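Local coordinates for tRNA (cytosine(38)-C(5))-methyltransferase (Schizosaccharomyces pombe, PDB 6FDF), which methylates carbon 5 of cytosine 38 in the anticodon loop of tRNA(Asp), and less efficiently of tRNA(Glu), using S-adenosyl-L-methionine as methyl donor, at residues E131-K134 with A135-E138. Sequence-based numbering, arbitrary orientation.
Sequences EESK and AAEE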
# COMPACT_ATOMS: atom_id res chain seq x y z
N GLU A 131 0.56 -12.65 9.02
CA GLU A 131 -0.29 -13.19 10.08
C GLU A 131 0.31 -14.42 10.73
O GLU A 131 -0.05 -14.74 11.87
CB GLU A 131 -1.69 -13.51 9.55
CG GLU A 131 -1.77 -14.72 8.64
CD GLU A 131 -1.29 -14.43 7.23
OE1 GLU A 131 -0.85 -13.29 6.96
OE2 GLU A 131 -1.35 -15.35 6.38
N GLU A 132 1.21 -15.13 10.05
CA GLU A 132 1.84 -16.32 10.59
C GLU A 132 3.21 -16.04 11.21
O GLU A 132 3.87 -16.99 11.64
CB GLU A 132 1.98 -17.39 9.50
CG GLU A 132 0.66 -17.95 9.01
CD GLU A 132 0.84 -18.99 7.92
OE1 GLU A 132 1.98 -19.17 7.46
OE2 GLU A 132 -0.17 -19.62 7.54
N SER A 133 3.63 -14.79 11.27
CA SER A 133 5.00 -14.48 11.65
C SER A 133 5.15 -14.34 13.16
O SER A 133 4.18 -14.09 13.89
CB SER A 133 5.47 -13.19 10.99
OG SER A 133 4.78 -12.06 11.52
N LYS A 134 6.40 -14.44 13.62
CA LYS A 134 6.70 -14.17 15.03
C LYS A 134 6.42 -12.71 15.38
O LYS A 134 5.99 -12.42 16.50
CB LYS A 134 8.16 -14.52 15.32
CG LYS A 134 8.45 -16.02 15.28
CD LYS A 134 9.92 -16.34 15.56
CE LYS A 134 10.79 -16.23 14.30
NZ LYS A 134 11.24 -14.84 14.03
N ALA A 135 6.64 -11.79 14.44
CA ALA A 135 6.33 -10.39 14.69
C ALA A 135 4.84 -10.18 14.94
O ALA A 135 4.46 -9.39 15.81
CB ALA A 135 6.80 -9.53 13.52
N ALA A 136 3.98 -10.88 14.18
CA ALA A 136 2.55 -10.77 14.44
C ALA A 136 2.19 -11.36 15.79
O ALA A 136 1.31 -10.83 16.49
CB ALA A 136 1.75 -11.46 13.33
N GLU A 137 2.85 -12.45 16.18
CA GLU A 137 2.57 -13.03 17.49
C GLU A 137 2.94 -12.06 18.60
O GLU A 137 2.18 -11.88 19.56
CB GLU A 137 3.34 -14.35 17.63
CG GLU A 137 3.13 -15.08 18.94
CD GLU A 137 4.06 -16.27 19.08
OE1 GLU A 137 4.25 -16.99 18.07
OE2 GLU A 137 4.59 -16.50 20.18
N GLU A 138 4.07 -11.38 18.45
CA GLU A 138 4.48 -10.38 19.44
C GLU A 138 3.53 -9.19 19.44
O GLU A 138 3.22 -8.63 20.50
CB GLU A 138 5.91 -9.92 19.17
CG GLU A 138 6.94 -11.03 19.36
CD GLU A 138 6.96 -11.56 20.78
OE1 GLU A 138 7.07 -10.74 21.71
OE2 GLU A 138 6.85 -12.79 20.96
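Ser133 turns its side chain back onto the first turn of the helix that starts at Lys134. Its CB lies 3.9 Å from Ala135 N and leads to the hydroxyl. A chi1 of 69° tucks OG in between its own N and C, which brings it to the backbone N-H of Ala136. OG accepts a hydrogen bond from Ala136 N at 3.0 Å, with an N-H...O angle of 158°. The two alanine methyls lie beside the same oxygen, Ala136 CB at 3.6 Å and Ala135 CB at 3.8 Å from Ser133 OG. The OG hydroxyl also donates a hydrogen bond to Phe130 O, so it links the preceding loop to the helix.

Ser133 is the N-cap residue of helix 134-145, which follows strand 121-127 in the Rossmann-like catalytic domain of the C5-methyltransferases. The side chain of Ala135 is about 5 Å from that of Cys85, the predicted catalytic cysteine. With an alanine in place of Ser133, Ala136 N would probably lose its capping acceptor, and the tie to Phe130 O would go.

The backbone takes over from the cap. Ser133 O accepts from Glu137 N at 3.1 Å, and Lys134 O from Glu138 N at 2.9 Å. A chi1 of -65° sets Glu138 CG beside its own backbone N, 3.3 Å from Lys134 O; the bend at chi2 then turns the carboxylate. Glu137 reaches the same oxygen with its CB, while its chain beyond CG runs extended. Both carboxylates form long, weak ion pairs with Lys141. Lys134 bends its own chain in the outer half, and NZ makes a weak hydrogen bond to Phe88 O. On the loop side, Glu131 O lies near the methyl of Ala136 and accepts a hydrogen bond from Arg140, one turn on.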